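Local coordinates for protein phage terminase large subunit (PDB 7KS4) that probably acts as the ATP-driven motor that pumps viral DNA into empty capsids and as the endonuclease that cuts the genome, this chain being its ATPase domain, at residues L9-Y21 with K48-L60. Sequence-based numbering, arbitrary orientation.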
ATOM      1  N   LEU A   9       3.394 -10.313  12.716  1.00 94.68           N
ATOM      2  CA  LEU A   9       2.645  -9.103  12.403  1.00 96.43           C
ATOM      3  C   LEU A   9       3.465  -8.226  11.460  1.00 91.43           C
ATOM      4  O   LEU A   9       2.900  -7.447  10.693  1.00 97.24           O
ATOM      5  CB  LEU A   9       2.242  -8.341  13.685  1.00101.36           C
ATOM      6  CG  LEU A   9       3.213  -7.954  14.811  1.00101.95           C
ATOM      7  CD1 LEU A   9       4.127  -9.083  15.236  1.00 98.66           C
ATOM      8  CD2 LEU A   9       4.034  -6.763  14.395  1.00100.91           C
ATOM      9  N   ARG A  10       4.792  -8.365  11.494  1.00 73.19           N
ATOM     10  CA  ARG A  10       5.638  -7.683  10.527  1.00 63.72           C
ATOM     11  C   ARG A  10       6.414  -8.702   9.699  1.00 55.07           C
ATOM     12  O   ARG A  10       7.042  -9.605  10.271  1.00 53.79           O
ATOM     13  CB  ARG A  10       6.646  -6.718  11.199  1.00 66.56           C
ATOM     14  CG  ARG A  10       6.085  -5.508  11.980  1.00 76.92           C
ATOM     15  CD  ARG A  10       4.685  -5.050  11.547  1.00 81.21           C
ATOM     16  NE  ARG A  10       4.578  -4.880  10.099  1.00 77.93           N
ATOM     17  CZ  ARG A  10       3.434  -4.751   9.435  1.00 82.02           C
ATOM     18  NH1 ARG A  10       3.447  -4.608   8.119  1.00 74.81           N
ATOM     19  NH2 ARG A  10       2.276  -4.767  10.078  1.00103.69           N
ATOM     20  N   PRO A  11       6.426  -8.585   8.372  1.00 51.26           N
ATOM     21  CA  PRO A  11       7.287  -9.471   7.580  1.00 48.20           C
ATOM     22  C   PRO A  11       8.747  -9.292   7.964  1.00 51.14           C
ATOM     23  O   PRO A  11       9.213  -8.179   8.222  1.00 53.91           O
ATOM     24  CB  PRO A  11       7.014  -9.042   6.133  1.00 44.58           C
ATOM     25  CG  PRO A  11       6.477  -7.637   6.242  1.00 47.59           C
ATOM     26  CD  PRO A  11       5.711  -7.612   7.527  1.00 52.03           C
ATOM     27  N   SER A  12       9.455 -10.417   8.005  1.00 48.87           N
ATOM     28  CA  SER A  12      10.834 -10.524   8.460  1.00 50.22           C
ATOM     29  C   SER A  12      11.807 -10.555   7.278  1.00 47.03           C
ATOM     30  O   SER A  12      11.420 -10.736   6.124  1.00 40.28           O
ATOM     31  CB  SER A  12      11.002 -11.801   9.299  1.00 52.16           C
ATOM     32  OG  SER A  12      10.668 -12.960   8.534  1.00 49.28           O
ATOM     33  N   ASP A  13      13.095 -10.389   7.590  1.00 49.74           N
ATOM     34  CA  ASP A  13      14.128 -10.592   6.578  1.00 48.86           C
ATOM     35  C   ASP A  13      14.011 -11.975   5.949  1.00 43.25           C
ATOM     36  O   ASP A  13      14.192 -12.131   4.739  1.00 38.69           O
ATOM     37  CB  ASP A  13      15.516 -10.404   7.192  1.00 53.98           C
ATOM     38  CG  ASP A  13      15.797  -8.959   7.573  1.00 59.24           C
ATOM     39  OD1 ASP A  13      15.178  -8.049   6.978  1.00 59.87           O
ATOM     40  OD2 ASP A  13      16.642  -8.734   8.464  1.00 64.21           O
ATOM     41  N   LYS A  14      13.709 -12.992   6.758  1.00 45.40           N
ATOM     42  CA  LYS A  14      13.510 -14.333   6.217  1.00 44.83           C
ATOM     43  C   LYS A  14      12.346 -14.356   5.234  1.00 39.85           C
ATOM     44  O   LYS A  14      12.426 -14.994   4.178  1.00 36.25           O
ATOM     45  CB  LYS A  14      13.267 -15.329   7.349  1.00 49.96           C
ATOM     46  CG  LYS A  14      14.326 -15.298   8.440  1.00 54.80           C
ATOM     47  CD  LYS A  14      15.107 -16.598   8.533  1.00 59.12           C
ATOM     48  CE  LYS A  14      14.427 -17.590   9.459  1.00 60.95           C
ATOM     49  NZ  LYS A  14      15.134 -18.895   9.445  1.00 63.75           N
ATOM     50  N   PHE A  15      11.260 -13.658   5.555  1.00 37.94           N
ATOM     51  CA  PHE A  15      10.141 -13.617   4.624  1.00 36.29           C
ATOM     52  C   PHE A  15      10.504 -12.843   3.362  1.00 34.75           C
ATOM     53  O   PHE A  15      10.143 -13.259   2.256  1.00 33.77           O
ATOM     54  CB  PHE A  15       8.909 -13.011   5.293  1.00 37.96           C
ATOM     55  CG  PHE A  15       7.639 -13.243   4.525  1.00 37.20           C
ATOM     56  CD1 PHE A  15       6.918 -14.414   4.694  1.00 37.54           C
ATOM     57  CD2 PHE A  15       7.174 -12.298   3.625  1.00 35.36           C
ATOM     58  CE1 PHE A  15       5.750 -14.636   3.982  1.00 38.68           C
ATOM     59  CE2 PHE A  15       6.009 -12.514   2.911  1.00 35.09           C
ATOM     60  CZ  PHE A  15       5.297 -13.683   3.089  1.00 37.61           C
ATOM     61  N   PHE A  16      11.193 -11.708   3.501  1.00 29.75           N
ATOM     62  CA  PHE A  16      11.670 -10.986   2.321  1.00 31.21           C
ATOM     63  C   PHE A  16      12.506 -11.892   1.428  1.00 33.01           C
ATOM     64  O   PHE A  16      12.342 -11.902   0.198  1.00 33.24           O
ATOM     65  CB  PHE A  16      12.507  -9.774   2.734  1.00 33.52           C
ATOM     66  CG  PHE A  16      11.749  -8.716   3.483  1.00 32.87           C
ATOM     67  CD1 PHE A  16      10.382  -8.551   3.315  1.00 30.24           C
ATOM     68  CD2 PHE A  16      12.420  -7.866   4.351  1.00 35.45           C
ATOM     69  CE1 PHE A  16       9.699  -7.557   4.009  1.00 30.25           C
ATOM     70  CE2 PHE A  16      11.742  -6.878   5.041  1.00 34.52           C
ATOM     71  CZ  PHE A  16      10.381  -6.725   4.867  1.00 31.88           C
ATOM     72  N   GLU A  17      13.425 -12.642   2.031  1.00 32.17           N
ATOM     73  CA  GLU A  17      14.286 -13.535   1.268  1.00 36.06           C
ATOM     74  C   GLU A  17      13.472 -14.572   0.502  1.00 35.42           C
ATOM     75  O   GLU A  17      13.798 -14.902  -0.647  1.00 34.59           O
ATOM     76  CB  GLU A  17      15.274 -14.205   2.217  1.00 40.76           C
ATOM     77  CG  GLU A  17      16.360 -15.002   1.546  1.00 49.92           C
ATOM     78  CD  GLU A  17      17.518 -14.141   1.061  1.00 56.71           C
ATOM     79  OE1 GLU A  17      17.315 -12.926   0.831  1.00 57.10           O
ATOM     80  OE2 GLU A  17      18.635 -14.685   0.919  1.00 62.42           O
ATOM     81  N   LEU A  18      12.416 -15.110   1.118  1.00 39.53           N
ATOM     82  CA  LEU A  18      11.511 -15.990   0.382  1.00 42.32           C
ATOM     83  C   LEU A  18      10.909 -15.273  -0.820  1.00 43.98           C
ATOM     84  O   LEU A  18      10.760 -15.860  -1.895  1.00 47.32           O
ATOM     85  CB  LEU A  18      10.397 -16.504   1.301  1.00 40.08           C
ATOM     86  CG  LEU A  18      10.758 -17.572   2.337  1.00 40.17           C
ATOM     87  CD1 LEU A  18       9.560 -17.869   3.249  1.00 39.26           C
ATOM     88  CD2 LEU A  18      11.227 -18.844   1.649  1.00 41.94           C
ATOM     89  N   LEU A  19      10.566 -14.000  -0.671  1.00 45.49           N
ATOM     90  CA  LEU A  19       9.937 -13.288  -1.774  1.00 46.15           C
ATOM     91  C   LEU A  19      10.907 -12.887  -2.876  1.00 46.68           C
ATOM     92  O   LEU A  19      10.453 -12.426  -3.929  1.00 49.74           O
ATOM     93  CB  LEU A  19       9.233 -12.035  -1.256  1.00 44.65           C
ATOM     94  CG  LEU A  19       7.829 -12.245  -0.703  1.00 44.05           C
ATOM     95  CD1 LEU A  19       7.328 -10.952  -0.093  1.00 42.79           C
ATOM     96  CD2 LEU A  19       6.897 -12.727  -1.797  1.00 45.63           C
ATOM     97  N   GLY A  20      12.211 -13.049  -2.680  1.00 41.39           N
ATOM     98  CA  GLY A  20      13.151 -12.456  -3.611  1.00 42.64           C
ATOM     99  C   GLY A  20      13.136 -10.949  -3.545  1.00 41.17           C
ATOM    100  O   GLY A  20      13.411 -10.282  -4.546  1.00 41.74           O
ATOM    101  N   TYR A  21      12.840 -10.397  -2.375  1.00 40.17           N
ATOM    102  CA  TYR A  21      12.601  -8.974  -2.186  1.00 40.79           C
ATOM    103  C   TYR A  21      13.705  -8.387  -1.322  1.00 41.74           C
ATOM    104  O   TYR A  21      13.998  -8.912  -0.243  1.00 43.90           O
ATOM    105  CB  TYR A  21      11.230  -8.771  -1.537  1.00 35.59           C
ATOM    106  CG  TYR A  21      10.855  -7.352  -1.154  1.00 34.27           C
ATOM    107  CD1 TYR A  21      10.772  -6.342  -2.108  1.00 35.47           C
ATOM    108  CD2 TYR A  21      10.520  -7.041   0.156  1.00 32.23           C
ATOM    109  CE1 TYR A  21      10.401  -5.054  -1.757  1.00 34.83           C
ATOM    110  CE2 TYR A  21      10.136  -5.752   0.517  1.00 31.82           C
ATOM    111  CZ  TYR A  21      10.082  -4.765  -0.444  1.00 34.26           C
ATOM    112  OH  TYR A  21       9.698  -3.484  -0.101  1.00 35.99           O
ATOM    113  N   LYS A  48       6.724   2.358  -3.993  0.53 45.11           N
ATOM    114  CA  LYS A  48       5.431   2.290  -3.319  0.53 43.80           C
ATOM    115  C   LYS A  48       4.697   0.992  -3.650  0.53 43.06           C
ATOM    116  O   LYS A  48       4.223   0.284  -2.753  0.53 41.41           O
ATOM    117  CB  LYS A  48       4.601   3.512  -3.728  0.53 44.94           C
ATOM    118  CG  LYS A  48       5.093   4.859  -3.130  0.53 46.78           C
ATOM    119  CD  LYS A  48       4.325   6.131  -3.591  0.53 51.03           C
ATOM    120  CE  LYS A  48       4.169   6.278  -5.092  0.53 62.55           C
ATOM    121  NZ  LYS A  48       5.464   6.549  -5.759  0.53 65.79           N
ATOM    122  N   SER A  49       4.603   0.662  -4.940  1.00 46.55           N
ATOM    123  CA  SER A  49       3.825  -0.497  -5.381  1.00 49.88           C
ATOM    124  C   SER A  49       4.410  -1.791  -4.844  1.00 46.89           C
ATOM    125  O   SER A  49       3.677  -2.681  -4.393  1.00 44.52           O
ATOM    126  CB  SER A  49       3.778  -0.568  -6.909  1.00 56.09           C
ATOM    127  OG  SER A  49       2.845   0.331  -7.473  1.00 59.63           O
ATOM    128  N   GLU A  50       5.733  -1.933  -4.932  1.00 44.20           N
ATOM    129  CA  GLU A  50       6.374  -3.170  -4.509  1.00 41.48           C
ATOM    130  C   GLU A  50       6.182  -3.395  -3.017  1.00 36.90           C
ATOM    131  O   GLU A  50       5.835  -4.502  -2.582  1.00 34.79           O
ATOM    132  CB  GLU A  50       7.864  -3.142  -4.857  1.00 45.03           C
ATOM    133  CG  GLU A  50       8.509  -4.513  -4.857  1.00 47.54           C
ATOM    134  CD  GLU A  50       8.046  -5.367  -6.019  1.00 51.54           C
ATOM    135  OE1 GLU A  50       7.351  -4.833  -6.910  1.00 53.38           O
ATOM    136  OE2 GLU A  50       8.377  -6.570  -6.040  1.00 52.41           O
ATOM    137  N   ALA A  51       6.421  -2.354  -2.217  1.00 37.69           N
ATOM    138  CA  ALA A  51       6.299  -2.482  -0.769  1.00 36.94           C
ATOM    139  C   ALA A  51       4.875  -2.834  -0.370  1.00 35.47           C
ATOM    140  O   ALA A  51       4.656  -3.679   0.509  1.00 35.31           O
ATOM    141  CB  ALA A  51       6.739  -1.185  -0.095  1.00 37.96           C
ATOM    142  N   ALA A  52       3.889  -2.197  -1.000  1.00 33.82           N
ATOM    143  CA  ALA A  52       2.505  -2.526  -0.689  1.00 32.66           C
ATOM    144  C   ALA A  52       2.195  -3.975  -1.046  1.00 31.12           C
ATOM    145  O   ALA A  52       1.487  -4.664  -0.307  1.00 29.76           O
ATOM    146  CB  ALA A  52       1.560  -1.577  -1.422  1.00 34.49           C
ATOM    147  N   SER A  53       2.698  -4.450  -2.187  1.00 30.17           N
ATOM    148  CA  SER A  53       2.417  -5.825  -2.589  1.00 32.36           C
ATOM    149  C   SER A  53       3.009  -6.810  -1.592  1.00 30.55           C
ATOM    150  O   SER A  53       2.371  -7.814  -1.245  1.00 30.44           O
ATOM    151  CB  SER A  53       2.947  -6.084  -4.003  1.00 36.78           C
ATOM    152  OG  SER A  53       4.357  -6.266  -4.020  1.00 38.12           O
ATOM    153  N   VAL A  54       4.214  -6.526  -1.091  1.00 30.63           N
ATOM    154  CA  VAL A  54       4.832  -7.403  -0.098  1.00 29.83           C
ATOM    155  C   VAL A  54       3.986  -7.465   1.163  1.00 28.65           C
ATOM    156  O   VAL A  54       3.833  -8.533   1.769  1.00 26.79           O
ATOM    157  CB  VAL A  54       6.264  -6.934   0.209  1.00 31.93           C
ATOM    158  CG1 VAL A  54       6.861  -7.724   1.380  1.00 31.53           C
ATOM    159  CG2 VAL A  54       7.131  -7.098  -1.037  1.00 32.65           C
ATOM    160  N   GLU A  55       3.451  -6.320   1.598  1.00 28.26           N
ATOM    161  CA  GLU A  55       2.596  -6.304   2.784  1.00 28.44           C
ATOM    162  C   GLU A  55       1.384  -7.205   2.599  1.00 28.22           C
ATOM    163  O   GLU A  55       1.023  -7.975   3.499  1.00 27.83           O
ATOM    164  CB  GLU A  55       2.151  -4.870   3.092  1.00 29.69           C
ATOM    165  CG  GLU A  55       3.277  -3.952   3.560  1.00 31.67           C
ATOM    166  CD  GLU A  55       3.583  -4.097   5.037  1.00 32.13           C
ATOM    167  OE1 GLU A  55       2.680  -4.492   5.803  1.00 31.45           O
ATOM    168  OE2 GLU A  55       4.737  -3.824   5.436  1.00 33.93           O
ATOM    169  N   ALA A  56       0.741  -7.126   1.434  1.00 28.19           N
ATOM    170  CA  ALA A  56      -0.429  -7.957   1.161  1.00 27.99           C
ATOM    171  C   ALA A  56      -0.071  -9.438   1.145  1.00 28.17           C
ATOM    172  O   ALA A  56      -0.785 -10.262   1.727  1.00 27.59           O
ATOM    173  CB  ALA A  56      -1.057  -7.538  -0.165  1.00 29.74           C
ATOM    174  N   VAL A  57       1.028  -9.799   0.477  1.00 28.86           N
ATOM    175  CA  VAL A  57       1.438 -11.201   0.430  1.00 28.63           C
ATOM    176  C   VAL A  57       1.614 -11.746   1.838  1.00 28.36           C
ATOM    177  O   VAL A  57       1.139 -12.840   2.168  1.00 28.37           O
ATOM    178  CB  VAL A  57       2.733 -11.369  -0.387  1.00 29.87           C
ATOM    179  CG1 VAL A  57       3.184 -12.827  -0.343  1.00 30.45           C
ATOM    180  CG2 VAL A  57       2.540 -10.930  -1.825  1.00 31.42           C
ATOM    181  N   PHE A  58       2.319 -10.997   2.688  1.00 28.66           N
ATOM    182  CA  PHE A  58       2.563 -11.453   4.049  1.00 28.62           C
ATOM    183  C   PHE A  58       1.254 -11.721   4.786  1.00 29.20           C
ATOM    184  O   PHE A  58       1.079 -12.778   5.407  1.00 30.33           O
ATOM    185  CB  PHE A  58       3.408 -10.422   4.793  1.00 28.99           C
ATOM    186  CG  PHE A  58       3.732 -10.823   6.198  1.00 30.72           C
ATOM    187  CD1 PHE A  58       4.653 -11.826   6.445  1.00 31.70           C
ATOM    188  CD2 PHE A  58       3.108 -10.207   7.267  1.00 31.78           C
ATOM    189  CE1 PHE A  58       4.950 -12.208   7.737  1.00 33.14           C
ATOM    190  CE2 PHE A  58       3.402 -10.582   8.559  1.00 33.91           C
ATOM    191  CZ  PHE A  58       4.329 -11.582   8.792  1.00 34.69           C
ATOM    192  N   GLU A  59       0.313 -10.778   4.724  1.00 29.56           N
ATOM    193  CA  GLU A  59      -0.956 -10.962   5.420  1.00 31.19           C
ATOM    194  C   GLU A  59      -1.661 -12.235   4.970  1.00 31.21           C
ATOM    195  O   GLU A  59      -2.182 -12.989   5.803  1.00 33.07           O
ATOM    196  CB  GLU A  59      -1.865  -9.754   5.195  1.00 34.38           C
ATOM    197  CG  GLU A  59      -1.416  -8.497   5.908  1.00 36.66           C
ATOM    198  CD  GLU A  59      -1.634  -8.549   7.410  1.00 38.92           C
ATOM    199  OE1 GLU A  59      -2.585  -9.213   7.860  1.00 41.01           O
ATOM    200  OE2 GLU A  59      -0.843  -7.918   8.136  1.00 42.44           O
ATOM    201  N   LEU A  60      -1.688 -12.497   3.659  1.00 28.67           N
ATOM    202  CA  LEU A  60      -2.481 -13.615   3.153  1.00 29.36           C
ATOM    203  C   LEU A  60      -1.952 -14.952   3.654  1.00 29.21           C
ATOM    204  O   LEU A  60      -2.740 -15.875   3.886  1.00 30.21           O
ATOM    205  CB  LEU A  60      -2.516 -13.588   1.622  1.00 30.39           C
ATOM    206  CG  LEU A  60      -3.183 -12.341   1.020  1.00 33.21           C
ATOM    207  CD1 LEU A  60      -3.018 -12.324  -0.494  1.00 34.52           C
ATOM    208  CD2 LEU A  60      -4.661 -12.254   1.400  1.00 34.54           C
TER
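Pro11 lies over one face of the Phe58 ring, its CB 3.9 Å from the ring centroid, while the edge of the same ring stands against Phe15. Helix 48-62, which carries Phe58, is the helix that follows the P-loop (Walker A motif) of this ASCE-type ATPase fold, and the N-terminal helix 13-19 packs across it, the two axes 11.4 Å apart at closest approach and inclined at 106°. The Phe15-Phe58 pair is a T-shaped stack: Phe58 CD1 points at the middle of the Phe15 face, with the ring planes at 86°. Val57 CG1 sits at the Phe15 edge. With CG anti to the backbone N (chi1 -179°), the Phe58 ring extends toward the 9-21 segment, where it meets both Pro11 and Phe15.

Nearer the nucleotide, Val54 packs against Tyr21, Leu19 and Phe16. Its CG2 rests almost centrally over one face of Tyr21, 3.5 Å from the centroid, and its CG1 meets Leu19 CD1 at 3.6 Å and the edge of Phe16. The Tyr21 hydroxyl lies by Ala51 and is hydrogen-bonded to His31, while the aliphatic CG of Glu50 packs against Tyr21 CE1. Beyond that, the Glu50 carboxylate forms salt bridges through OE1 with Arg84 and through OE2 with Lys88. Tyr21 and Glu50 both belong to the ADP pocket, so this end of the contact forms part of its wall; Lys48 NZ and the backbone N of Ser49 hold the beta-phosphate.

Glu55, also held by His31 and Arg38, is modelled in a salt bridge with Arg10, but the separation is too short and Arg10 poorly ordered, so its detail is doubtful. Gly20 closes helix 13-19 in a Schellman motif. At the other end Ser12 N-caps it, its OG accepting from Phe15 N at 3.1 Å.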